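Local coordinates for protein nucleoporin NUP170 (Chaetomium thermophilum, PDB 5HAX) that forms part of the symmetric core of the nuclear pore, binding the nucleoporin Nup53 and so probably supporting nucleocytoplasmic transport, at residues Tyr234-Arg239 / Leu296-Thr302; Arg248-Thr253 / Val265-Lys270; Ser322-Ser326 / Leu337-Ser341. One frame throughout, in Å; residues are numbered along the deposited sequence.

Interaction 1: residues Tyr234-Arg239 / Leu296-Thr302; sequences YVDDTR and LSPIPAT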
ATOM      1  N   TYR A 234     -16.413  -6.919   3.112  1.00 38.28           N
ATOM      2  CA  TYR A 234     -15.318  -5.958   2.985  1.00 40.52           C
ATOM      3  C   TYR A 234     -15.390  -4.917   4.097  1.00 39.86           C
ATOM      4  O   TYR A 234     -16.459  -4.357   4.356  1.00 41.60           O
ATOM      5  CB  TYR A 234     -15.364  -5.271   1.613  1.00 39.82           C
ATOM      6  CG  TYR A 234     -15.633  -6.223   0.464  1.00 39.68           C
ATOM      7  CD1 TYR A 234     -16.932  -6.573   0.121  1.00 36.39           C
ATOM      8  CD2 TYR A 234     -14.591  -6.774  -0.272  1.00 38.22           C
ATOM      9  CE1 TYR A 234     -17.187  -7.443  -0.919  1.00 38.73           C
ATOM     10  CE2 TYR A 234     -14.836  -7.645  -1.316  1.00 40.01           C
ATOM     11  CZ  TYR A 234     -16.137  -7.975  -1.635  1.00 34.77           C
ATOM     12  OH  TYR A 234     -16.398  -8.839  -2.670  1.00 40.25           O
ATOM     13  N   VAL A 235     -14.246  -4.640   4.729  1.00 40.84           N
ATOM     14  CA  VAL A 235     -14.156  -3.749   5.886  1.00 42.31           C
ATOM     15  C   VAL A 235     -13.417  -2.476   5.490  1.00 42.25           C
ATOM     16  O   VAL A 235     -12.463  -2.517   4.703  1.00 43.53           O
ATOM     17  CB  VAL A 235     -13.432  -4.436   7.064  1.00 46.85           C
ATOM     18  CG1 VAL A 235     -13.213  -3.454   8.218  1.00 51.55           C
ATOM     19  CG2 VAL A 235     -14.207  -5.653   7.537  1.00 50.50           C
ATOM     20  N   ASP A 236     -13.850  -1.346   6.053  1.00 41.54           N
ATOM     21  CA  ASP A 236     -13.106  -0.085   5.978  1.00 41.17           C
ATOM     22  C   ASP A 236     -13.062   0.519   7.379  1.00 45.00           C
ATOM     23  O   ASP A 236     -14.011   1.183   7.810  1.00 38.70           O
ATOM     24  CB  ASP A 236     -13.730   0.882   4.975  1.00 40.62           C
ATOM     25  CG  ASP A 236     -12.929   2.168   4.834  1.00 44.21           C
ATOM     26  OD1 ASP A 236     -11.809   2.238   5.387  1.00 40.17           O
ATOM     27  OD2 ASP A 236     -13.411   3.105   4.163  1.00 41.89           O
ATOM     28  N   ASP A 237     -11.942   0.296   8.076  1.00 44.17           N
ATOM     29  CA  ASP A 237     -11.789   0.781   9.445  1.00 43.14           C
ATOM     30  C   ASP A 237     -11.777   2.302   9.519  1.00 44.19           C
ATOM     31  O   ASP A 237     -12.241   2.872  10.512  1.00 45.84           O
ATOM     32  CB  ASP A 237     -10.502   0.226  10.053  1.00 42.59           C
ATOM     33  CG  ASP A 237     -10.557  -1.272  10.281  1.00 44.01           C
ATOM     34  OD1 ASP A 237     -11.556  -1.755  10.851  1.00 48.65           O
ATOM     35  OD2 ASP A 237      -9.598  -1.969   9.889  1.00 52.32           O
ATOM     36  N   THR A 238     -11.253   2.976   8.491  1.00 40.77           N
ATOM     37  CA  THR A 238     -11.145   4.431   8.528  1.00 40.26           C
ATOM     38  C   THR A 238     -12.508   5.108   8.566  1.00 52.39           C
ATOM     39  O   THR A 238     -12.596   6.276   8.962  1.00 44.01           O
ATOM     40  CB  THR A 238     -10.359   4.941   7.317  1.00 42.08           C
ATOM     41  OG1 THR A 238     -11.127   4.753   6.120  1.00 42.98           O
ATOM     42  CG2 THR A 238      -9.023   4.213   7.189  1.00 44.41           C
ATOM     43  N   ARG A 239     -13.567   4.406   8.158  1.00 45.75           N
ATOM     44  CA  ARG A 239     -14.924   4.931   8.193  1.00 44.59           C
ATOM     45  C   ARG A 239     -15.842   4.126   9.100  1.00 46.21           C
ATOM     46  O   ARG A 239     -17.030   4.453   9.200  1.00 45.09           O
ATOM     47  CB  ARG A 239     -15.514   4.963   6.777  1.00 46.03           C
ATOM     48  CG  ARG A 239     -14.616   5.608   5.732  1.00 46.17           C
ATOM     49  CD  ARG A 239     -15.296   5.603   4.379  1.00 45.30           C
ATOM     50  NE  ARG A 239     -14.359   5.781   3.270  1.00 46.14           N
ATOM     51  CZ  ARG A 239     -14.144   6.925   2.627  1.00 40.86           C
ATOM     52  NH1 ARG A 239     -13.276   6.961   1.627  1.00 43.78           N
ATOM     53  NH2 ARG A 239     -14.790   8.034   2.972  1.00 45.10           N
ATOM     54  N   LEU A 296     -15.966  -6.166  -4.797  1.00 35.97           N
ATOM     55  CA  LEU A 296     -15.888  -4.818  -4.257  1.00 35.20           C
ATOM     56  C   LEU A 296     -14.493  -4.580  -3.695  1.00 34.41           C
ATOM     57  O   LEU A 296     -13.741  -5.517  -3.421  1.00 35.73           O
ATOM     58  CB  LEU A 296     -16.932  -4.585  -3.156  1.00 34.07           C
ATOM     59  CG  LEU A 296     -18.395  -4.845  -3.514  1.00 38.64           C
ATOM     60  CD1 LEU A 296     -19.286  -4.572  -2.312  1.00 33.18           C
ATOM     61  CD2 LEU A 296     -18.831  -4.006  -4.710  1.00 34.78           C
ATOM     62  N   SER A 297     -14.156  -3.305  -3.528  1.00 33.58           N
ATOM     63  CA  SER A 297     -12.905  -2.913  -2.892  1.00 38.68           C
ATOM     64  C   SER A 297     -13.101  -1.582  -2.177  1.00 35.84           C
ATOM     65  O   SER A 297     -13.284  -0.549  -2.836  1.00 40.58           O
ATOM     66  CB  SER A 297     -11.781  -2.806  -3.918  1.00 38.05           C
ATOM     67  OG  SER A 297     -10.532  -2.643  -3.272  1.00 40.27           O
ATOM     68  N   PRO A 298     -13.084  -1.555  -0.845  1.00 36.24           N
ATOM     69  CA  PRO A 298     -13.258  -0.279  -0.139  1.00 38.96           C
ATOM     70  C   PRO A 298     -12.118   0.686  -0.426  1.00 39.82           C
ATOM     71  O   PRO A 298     -10.968   0.288  -0.624  1.00 38.57           O
ATOM     72  CB  PRO A 298     -13.283  -0.689   1.339  1.00 39.29           C
ATOM     73  CG  PRO A 298     -13.638  -2.138   1.334  1.00 40.25           C
ATOM     74  CD  PRO A 298     -13.014  -2.687   0.094  1.00 38.24           C
ATOM     75  N   ILE A 299     -12.456   1.967  -0.446  1.00 36.82           N
ATOM     76  CA  ILE A 299     -11.494   3.057  -0.587  1.00 39.57           C
ATOM     77  C   ILE A 299     -11.471   3.815   0.736  1.00 36.87           C
ATOM     78  O   ILE A 299     -12.505   4.359   1.144  1.00 39.22           O
ATOM     79  CB  ILE A 299     -11.860   3.988  -1.755  1.00 44.05           C
ATOM     80  CG1 ILE A 299     -11.887   3.190  -3.065  1.00 38.37           C
ATOM     81  CG2 ILE A 299     -10.864   5.140  -1.847  1.00 38.26           C
ATOM     82  CD1 ILE A 299     -12.454   3.949  -4.246  1.00 40.43           C
ATOM     83  N   PRO A 300     -10.339   3.874   1.438  1.00 40.06           N
ATOM     84  CA  PRO A 300     -10.330   4.476   2.776  1.00 38.94           C
ATOM     85  C   PRO A 300     -10.436   5.994   2.727  1.00 38.43           C
ATOM     86  O   PRO A 300     -10.150   6.640   1.717  1.00 39.23           O
ATOM     87  CB  PRO A 300      -8.982   4.030   3.351  1.00 45.24           C
ATOM     88  CG  PRO A 300      -8.110   3.871   2.154  1.00 42.09           C
ATOM     89  CD  PRO A 300      -9.005   3.387   1.045  1.00 40.06           C
ATOM     90  N   ALA A 301     -10.855   6.563   3.862  1.00 42.21           N
ATOM     91  CA  ALA A 301     -11.024   8.010   3.955  1.00 43.65           C
ATOM     92  C   ALA A 301      -9.696   8.744   3.824  1.00 46.82           C
ATOM     93  O   ALA A 301      -9.670   9.910   3.414  1.00 41.93           O
ATOM     94  CB  ALA A 301     -11.699   8.377   5.276  1.00 45.47           C
ATOM     95  N   THR A 302      -8.589   8.085   4.168  1.00 41.74           N
ATOM     96  CA  THR A 302      -7.276   8.694   3.985  1.00 44.10           C
ATOM     97  C   THR A 302      -6.975   8.938   2.513  1.00 45.98           C
ATOM     98  O   THR A 302      -6.230   9.868   2.178  1.00 39.64           O
ATOM     99  CB  THR A 302      -6.197   7.801   4.601  1.00 46.40           C
ATOM    100  OG1 THR A 302      -6.261   6.497   4.011  1.00 53.40           O
ATOM    101  CG2 THR A 302      -6.398   7.680   6.102  1.00 50.14           C
TER

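Interaction 2: residues Arg248-Thr253 / Val265-Lys270; sequences RSTIRT and VIEKDK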
ATOM      1  N   ARG A 248     -26.975 -11.154  -6.388  1.00 35.45           N
ATOM      2  CA  ARG A 248     -27.752 -10.304  -7.278  1.00 36.09           C
ATOM      3  C   ARG A 248     -27.080  -8.960  -7.525  1.00 48.38           C
ATOM      4  O   ARG A 248     -27.717  -8.053  -8.072  1.00 40.08           O
ATOM      5  CB  ARG A 248     -29.152 -10.080  -6.701  1.00 43.92           C
ATOM      6  CG  ARG A 248     -29.869 -11.360  -6.316  1.00 43.17           C
ATOM      7  CD  ARG A 248     -31.284 -11.086  -5.830  1.00 51.10           C
ATOM      8  NE  ARG A 248     -32.136 -10.581  -6.903  1.00 62.19           N
ATOM      9  CZ  ARG A 248     -32.750 -11.350  -7.799  1.00 75.64           C
ATOM     10  NH1 ARG A 248     -33.503 -10.799  -8.741  1.00 81.04           N
ATOM     11  NH2 ARG A 248     -32.613 -12.670  -7.760  1.00 62.29           N
ATOM     12  N   SER A 249     -25.819  -8.812  -7.120  1.00 36.54           N
ATOM     13  CA  SER A 249     -25.042  -7.588  -7.286  1.00 31.77           C
ATOM     14  C   SER A 249     -25.583  -6.436  -6.444  1.00 35.81           C
ATOM     15  O   SER A 249     -25.354  -5.268  -6.773  1.00 41.80           O
ATOM     16  CB  SER A 249     -24.959  -7.178  -8.763  1.00 37.40           C
ATOM     17  OG  SER A 249     -24.393  -8.223  -9.538  1.00 34.14           O
ATOM     18  N   THR A 250     -26.290  -6.740  -5.357  1.00 35.32           N
ATOM     19  CA  THR A 250     -26.730  -5.717  -4.415  1.00 36.32           C
ATOM     20  C   THR A 250     -25.601  -5.378  -3.450  1.00 39.30           C
ATOM     21  O   THR A 250     -24.955  -6.275  -2.899  1.00 33.73           O
ATOM     22  CB  THR A 250     -27.955  -6.193  -3.634  1.00 40.10           C
ATOM     23  OG1 THR A 250     -29.057  -6.370  -4.532  1.00 41.75           O
ATOM     24  CG2 THR A 250     -28.344  -5.179  -2.555  1.00 39.98           C
ATOM     25  N   ILE A 251     -25.381  -4.082  -3.237  1.00 35.81           N
ATOM     26  CA  ILE A 251     -24.348  -3.578  -2.337  1.00 37.34           C
ATOM     27  C   ILE A 251     -25.037  -3.052  -1.086  1.00 41.51           C
ATOM     28  O   ILE A 251     -25.864  -2.135  -1.164  1.00 40.80           O
ATOM     29  CB  ILE A 251     -23.510  -2.471  -2.995  1.00 38.69           C
ATOM     30  CG1 ILE A 251     -22.841  -2.985  -4.274  1.00 36.67           C
ATOM     31  CG2 ILE A 251     -22.466  -1.942  -2.015  1.00 41.09           C
ATOM     32  CD1 ILE A 251     -22.145  -1.899  -5.074  1.00 35.49           C
ATOM     33  N   ARG A 252     -24.689  -3.621   0.065  1.00 34.46           N
ATOM     34  CA  ARG A 252     -25.212  -3.186   1.351  1.00 34.46           C
ATOM     35  C   ARG A 252     -24.087  -2.582   2.180  1.00 40.49           C
ATOM     36  O   ARG A 252     -22.979  -3.125   2.223  1.00 36.23           O
ATOM     37  CB  ARG A 252     -25.855  -4.355   2.102  1.00 34.07           C
ATOM     38  CG  ARG A 252     -27.122  -4.886   1.440  1.00 39.43           C
ATOM     39  CD  ARG A 252     -27.651  -6.123   2.152  1.00 41.68           C
ATOM     40  NE  ARG A 252     -28.981  -6.508   1.681  1.00 41.65           N
ATOM     41  CZ  ARG A 252     -29.217  -7.267   0.612  1.00 48.30           C
ATOM     42  NH1 ARG A 252     -28.214  -7.728  -0.122  1.00 40.90           N
ATOM     43  NH2 ARG A 252     -30.466  -7.561   0.274  1.00 48.95           N
ATOM     44  N   THR A 253     -24.372  -1.451   2.821  1.00 38.88           N
ATOM     45  CA  THR A 253     -23.415  -0.746   3.667  1.00 44.59           C
ATOM     46  C   THR A 253     -23.908  -0.781   5.106  1.00 44.82           C
ATOM     47  O   THR A 253     -25.070  -0.459   5.376  1.00 40.93           O
ATOM     48  CB  THR A 253     -23.231   0.706   3.213  1.00 43.32           C
ATOM     49  OG1 THR A 253     -22.831   0.734   1.837  1.00 43.39           O
ATOM     50  CG2 THR A 253     -22.175   1.419   4.065  1.00 42.58           C
ATOM     51  N   VAL A 265     -27.239   0.869   6.798  1.00 43.90           N
ATOM     52  CA  VAL A 265     -27.517   2.268   6.504  1.00 43.49           C
ATOM     53  C   VAL A 265     -27.740   2.535   5.022  1.00 47.66           C
ATOM     54  O   VAL A 265     -28.340   3.569   4.681  1.00 46.83           O
ATOM     55  CB  VAL A 265     -26.391   3.178   7.040  1.00 56.48           C
ATOM     56  CG1 VAL A 265     -26.417   3.214   8.563  1.00 49.90           C
ATOM     57  CG2 VAL A 265     -25.031   2.710   6.535  1.00 46.61           C
ATOM     58  N   ILE A 266     -27.284   1.666   4.123  1.00 46.93           N
ATOM     59  CA  ILE A 266     -27.527   1.820   2.693  1.00 47.23           C
ATOM     60  C   ILE A 266     -27.759   0.444   2.090  1.00 48.55           C
ATOM     61  O   ILE A 266     -27.113  -0.536   2.479  1.00 43.22           O
ATOM     62  CB  ILE A 266     -26.356   2.524   1.970  1.00 45.57           C
ATOM     63  CG1 ILE A 266     -25.956   3.809   2.700  1.00 50.58           C
ATOM     64  CG2 ILE A 266     -26.742   2.829   0.522  1.00 43.15           C
ATOM     65  CD1 ILE A 266     -24.722   4.479   2.124  1.00 48.58           C
ATOM     66  N   GLU A 267     -28.688   0.377   1.140  1.00 43.14           N
ATOM     67  CA  GLU A 267     -28.922  -0.820   0.337  1.00 48.01           C
ATOM     68  C   GLU A 267     -29.153  -0.353  -1.092  1.00 46.20           C
ATOM     69  O   GLU A 267     -30.144   0.331  -1.367  1.00 46.98           O
ATOM     70  CB  GLU A 267     -30.113  -1.621   0.863  1.00 47.57           C
ATOM     71  CG  GLU A 267     -30.364  -2.919   0.113  1.00 46.82           C
ATOM     72  CD  GLU A 267     -31.388  -3.810   0.802  1.00 49.47           C
ATOM     73  OE1 GLU A 267     -31.147  -4.223   1.957  1.00 55.50           O
ATOM     74  OE2 GLU A 267     -32.437  -4.098   0.189  1.00 61.96           O
ATOM     75  N   LYS A 268     -28.240  -0.709  -1.994  1.00 43.84           N
ATOM     76  CA  LYS A 268     -28.254  -0.230  -3.373  1.00 42.72           C
ATOM     77  C   LYS A 268     -28.187  -1.433  -4.304  1.00 45.61           C
ATOM     78  O   LYS A 268     -27.143  -2.087  -4.397  1.00 37.72           O
ATOM     79  CB  LYS A 268     -27.085   0.720  -3.628  1.00 39.89           C
ATOM     80  CG  LYS A 268     -27.157   1.466  -4.950  1.00 44.23           C
ATOM     81  CD  LYS A 268     -25.917   2.317  -5.160  1.00 46.54           C
ATOM     82  CE  LYS A 268     -26.007   3.129  -6.440  1.00 46.73           C
ATOM     83  NZ  LYS A 268     -27.077   4.163  -6.374  1.00 46.16           N
ATOM     84  N   ASP A 269     -29.289  -1.722  -4.997  1.00 39.95           N
ATOM     85  CA  ASP A 269     -29.328  -2.863  -5.898  1.00 37.97           C
ATOM     86  C   ASP A 269     -28.790  -2.476  -7.273  1.00 35.60           C
ATOM     87  O   ASP A 269     -28.522  -1.309  -7.565  1.00 42.05           O
ATOM     88  CB  ASP A 269     -30.749  -3.435  -6.003  1.00 39.94           C
ATOM     89  CG  ASP A 269     -31.780  -2.414  -6.472  1.00 52.29           C
ATOM     90  OD1 ASP A 269     -31.411  -1.409  -7.114  1.00 44.38           O
ATOM     91  OD2 ASP A 269     -32.979  -2.638  -6.200  1.00 46.15           O
ATOM     92  N   LYS A 270     -28.622  -3.492  -8.123  1.00 39.52           N
ATOM     93  CA  LYS A 270     -28.063  -3.268  -9.451  1.00 46.17           C
ATOM     94  C   LYS A 270     -28.914  -2.298 -10.260  1.00 46.79           C
ATOM     95  O   LYS A 270     -28.379  -1.542 -11.080  1.00 37.61           O
ATOM     96  CB  LYS A 270     -27.922  -4.601 -10.187  1.00 41.71           C
ATOM     97  CG  LYS A 270     -27.467  -4.459 -11.630  1.00 43.98           C
ATOM     98  CD  LYS A 270     -26.961  -5.774 -12.205  1.00 43.81           C
ATOM     99  CE  LYS A 270     -27.969  -6.895 -12.047  1.00 50.54           C
ATOM    100  NZ  LYS A 270     -27.583  -8.085 -12.850  1.00 47.05           N
TER
HETATM  101  O   HOH W   1     -29.332  -6.228  -7.192  1.00 37.81           O
HETATM  102  O   HOH W   2     -25.753  -2.559  -6.644  1.00 51.80           O
HETATM  103  O   HOH W   3     -32.574  -6.903   2.928  1.00 76.56           O

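Interaction 3: residues Ser322-Ser326 / Leu337-Ser341; sequences SATSS and LAPQS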
ATOM      1  N   SER A 322     -19.573   7.061  -4.682  1.00 37.25           N
ATOM      2  CA  SER A 322     -19.514   7.946  -3.534  1.00 41.28           C
ATOM      3  C   SER A 322     -20.579   7.549  -2.521  1.00 40.97           C
ATOM      4  O   SER A 322     -21.517   6.810  -2.824  1.00 39.79           O
ATOM      5  CB  SER A 322     -19.723   9.398  -3.959  1.00 46.74           C
ATOM      6  OG  SER A 322     -21.038   9.583  -4.460  1.00 48.64           O
ATOM      7  N   ALA A 323     -20.414   8.050  -1.302  1.00 43.14           N
ATOM      8  CA  ALA A 323     -21.424   7.926  -0.266  1.00 45.10           C
ATOM      9  C   ALA A 323     -21.420   9.211   0.544  1.00 50.19           C
ATOM     10  O   ALA A 323     -20.364   9.812   0.756  1.00 44.07           O
ATOM     11  CB  ALA A 323     -21.168   6.718   0.641  1.00 42.48           C
ATOM     12  N   THR A 324     -22.603   9.635   0.982  1.00 52.95           N
ATOM     13  CA  THR A 324     -22.750  10.905   1.678  1.00 63.72           C
ATOM     14  C   THR A 324     -23.769  10.763   2.795  1.00 66.22           C
ATOM     15  O   THR A 324     -24.753  10.029   2.665  1.00 58.86           O
ATOM     16  CB  THR A 324     -23.185  12.021   0.721  1.00 67.76           C
ATOM     17  OG1 THR A 324     -24.381  11.630   0.033  1.00 67.25           O
ATOM     18  CG2 THR A 324     -22.091  12.311  -0.295  1.00 70.08           C
ATOM     19  N   SER A 325     -23.516  11.465   3.895  1.00 76.26           N
ATOM     20  CA  SER A 325     -24.445  11.528   5.008  1.00 83.00           C
ATOM     21  C   SER A 325     -25.463  12.633   4.772  1.00 90.62           C
ATOM     22  O   SER A 325     -25.200  13.609   4.062  1.00 81.62           O
ATOM     23  CB  SER A 325     -23.701  11.778   6.321  1.00 79.33           C
ATOM     24  OG  SER A 325     -24.600  11.818   7.415  1.00 90.86           O
ATOM     25  N   SER A 326     -26.642  12.467   5.373  1.00 99.53           N
ATOM     26  CA  SER A 326     -27.678  13.485   5.248  1.00108.38           C
ATOM     27  C   SER A 326     -27.287  14.769   5.967  1.00108.39           C
ATOM     28  O   SER A 326     -27.704  15.857   5.557  1.00101.62           O
ATOM     29  CB  SER A 326     -29.000  12.953   5.799  1.00104.83           C
ATOM     30  OG  SER A 326     -29.259  11.642   5.328  1.00 84.90           O
ATOM     31  N   LEU A 337     -19.817   9.387  11.735  1.00 86.54           N
ATOM     32  CA  LEU A 337     -21.081   9.750  11.108  1.00 86.40           C
ATOM     33  C   LEU A 337     -21.393   8.753  10.002  1.00 76.60           C
ATOM     34  O   LEU A 337     -20.561   8.516   9.119  1.00 73.27           O
ATOM     35  CB  LEU A 337     -21.024  11.171  10.545  1.00 84.51           C
ATOM     36  CG  LEU A 337     -22.056  12.137  11.125  1.00 93.30           C
ATOM     37  CD1 LEU A 337     -21.786  13.546  10.636  1.00 95.39           C
ATOM     38  CD2 LEU A 337     -23.471  11.710  10.763  1.00 92.51           C
ATOM     39  N   ALA A 338     -22.586   8.178  10.051  1.00 76.13           N
ATOM     40  CA  ALA A 338     -22.962   7.141   9.097  1.00 62.97           C
ATOM     41  C   ALA A 338     -23.472   7.775   7.807  1.00 65.18           C
ATOM     42  O   ALA A 338     -24.271   8.715   7.863  1.00 64.19           O
ATOM     43  CB  ALA A 338     -24.038   6.236   9.685  1.00 65.38           C
ATOM     44  N   PRO A 339     -23.047   7.295   6.640  1.00 63.45           N
ATOM     45  CA  PRO A 339     -23.675   7.738   5.394  1.00 65.87           C
ATOM     46  C   PRO A 339     -25.067   7.143   5.261  1.00 56.31           C
ATOM     47  O   PRO A 339     -25.423   6.168   5.924  1.00 55.68           O
ATOM     48  CB  PRO A 339     -22.731   7.207   4.311  1.00 64.54           C
ATOM     49  CG  PRO A 339     -22.130   5.990   4.923  1.00 60.18           C
ATOM     50  CD  PRO A 339     -22.010   6.276   6.398  1.00 61.53           C
ATOM     51  N   GLN A 340     -25.864   7.754   4.385  1.00 53.94           N
ATOM     52  CA  GLN A 340     -27.227   7.305   4.141  1.00 58.24           C
ATOM     53  C   GLN A 340     -27.562   7.196   2.661  1.00 53.86           C
ATOM     54  O   GLN A 340     -28.677   6.781   2.326  1.00 49.94           O
ATOM     55  CB  GLN A 340     -28.230   8.248   4.824  1.00 69.76           C
ATOM     56  CG  GLN A 340     -28.105   8.285   6.341  1.00 76.61           C
ATOM     57  CD  GLN A 340     -28.370   6.933   6.983  1.00 84.50           C
ATOM     58  OE1 GLN A 340     -29.081   6.095   6.427  1.00 77.96           O
ATOM     59  NE2 GLN A 340     -27.790   6.712   8.159  1.00 75.38           N
ATOM     60  N   SER A 341     -26.632   7.536   1.773  1.00 48.96           N
ATOM     61  CA  SER A 341     -26.857   7.478   0.339  1.00 48.08           C
ATOM     62  C   SER A 341     -25.576   7.019  -0.339  1.00 48.78           C
ATOM     63  O   SER A 341     -24.474   7.278   0.149  1.00 49.65           O
ATOM     64  CB  SER A 341     -27.293   8.843  -0.211  1.00 47.83           C
ATOM     65  OG  SER A 341     -27.480   8.798  -1.613  1.00 73.43           O
TER

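Interaction 1: residues Tyr234-Arg239 / Leu296-Thr302
Tyr234 lays its ring over Leu296, whose CB stands 3.7 Å from the ring centroid and 15° off the normal, a CH-pi contact; a weak hydrogen bond, Leu296 N to Tyr234 OH at 3.4 Å, tethers the ring's far end. Alongside, Tyr234 CB meets Pro298 CG at 3.6 Å. The strands 234-236 and 296-298 run nearly parallel, 15° apart with axes 6.9 Å away, too far for backbone pairing: they are the first strands of successive propeller blades, bridged by side chains of strand 234-236 and the turn after it. Beyond them the contact turns polar. Thr238 OG1 accepts from Ala301 N at 2.9 Å and donates to Asp236 OD1 at 2.7 Å. Arg239 reaches Ile299 O through NH1 (2.8 Å) and NE (3.2 Å), while NE also forms a salt bridge, weak as a hydrogen bond, with Asp236 OD2 at 3.0 Å. The guanidinium continues to the carbonyls of Ala304 and Ser305. Asp236 thus braces Thr238 and Arg239, which recognise the next blade chiefly through its main chain.

Interaction 2: residues Arg248-Thr253 / Val265-Lys270
Strands 251-253 and 265-268 run antiparallel, their directions 177° apart and their axes 4.7 Å away, as the outer hairpin of a beta-propeller blade. Ile251 and Lys268 form a hydrogen-bonded pair, with both N-to-O distances 2.9 Å (Ile251 N to Lys268 O, Lys268 N to Ile251 O). Arg252 and Glu267 form the non-hydrogen-bonded pair that follows, and Thr253 N then donates to Ile266 O at 2.9 Å. Here the ladder is irregular: Thr253 O receives Val265 N at 2.9 Å and, weakly, Ile266 N at 3.3 Å, a classic beta bulge with Val265 and Ile266 opposite one residue. At the other end, water takes over. One molecule links Ser249 O to Lys268 O; another joins Arg248 O and Thr250 OG1 to Lys270 N, at the start of helix 270-279, where Asp269 is the N-cap and its OD1 accepts from Ser272 N.

Ile251, Thr253 and Ile266 share the face that packs on Met342 of strand 341-348 in the next blade. From that face Lys268 extends to a salt bridge with Asp276. On the other face Arg252 NE meets Glu267 OE1 at 3.2 Å, a salt bridge with weak hydrogen-bond geometry; Arg252 also pairs with Glu228, and Glu267 with Lys264. Cross-strand cohesion therefore rests mainly on main-chain bonds, the charged pair being a shared and modest addition.

Interaction 3: residues Ser322-Ser326 / Leu337-Ser341
Thr324 has both its backbone polar atoms engaged across this contact. Its N donates to Ser341 O at 3.1 Å, while its O accepts twice, from Gln340 N at 3.1 Å with nearly straight geometry and from Ser341 N at 3.2 Å in a weaker, more bent bond. Two consecutive residues facing one partner make a classic beta bulge; the psi of Gln340, near 0° where Ser341 is extended, lets both amides turn to the same carbonyl, in keeping with the first bulge position. The acceptor Ser341 O has a further neighbour, for Ala323 CA approaches it at 3.1 Å in a CA-H...O contact.

One residue further along the chain, pairing passes from backbone to side chain. Pro339 has no amide hydrogen to offer; instead Ser325 OG directs its one hydrogen to the preceding carbonyl, Ala338 O, at 3.2 Å, with Ala327 O as a second, weak acceptor competing for it. Apolar contact is slight: Ala323 CB touches Pro339 CB at 4.0 Å. Back along the chain, Ser322 pairs with Gln343 through the backbone and its OG has a weak bond to Gln345.

The bulge thus lies where strands 318-324 and 341-348 meet the long connection between them, in the outer part of a propeller blade. Toward the preceding blade, Ala338 and Gln340 touch Val265, and Pro339 touches Ile266, of strand 263-268.

The chain first enters interaction 1 at Tyr234-Arg239, at the end of a blade's first strand, then builds that blade outward. Interaction 2 opens and closes along the way, a short local loop enclosed by the longer one, and leads into helix 270-279. Only at Leu296-Thr302, on the first strand of the following blade, does interaction 1 close. Interaction 3 comes later, in series, closing the outer hairpin of this second blade; no loops cross. In space interaction 2 touches both others, Leu296 CD2 packing on Ile251 CD1 at 3.9 Å and Val265 CB lying 3.3 Å from Pro339 O, while interactions 1 and 3 stay about 5 Å apart at their nearest atoms. Two adjacent blades are thereby joined along inner and outer strands.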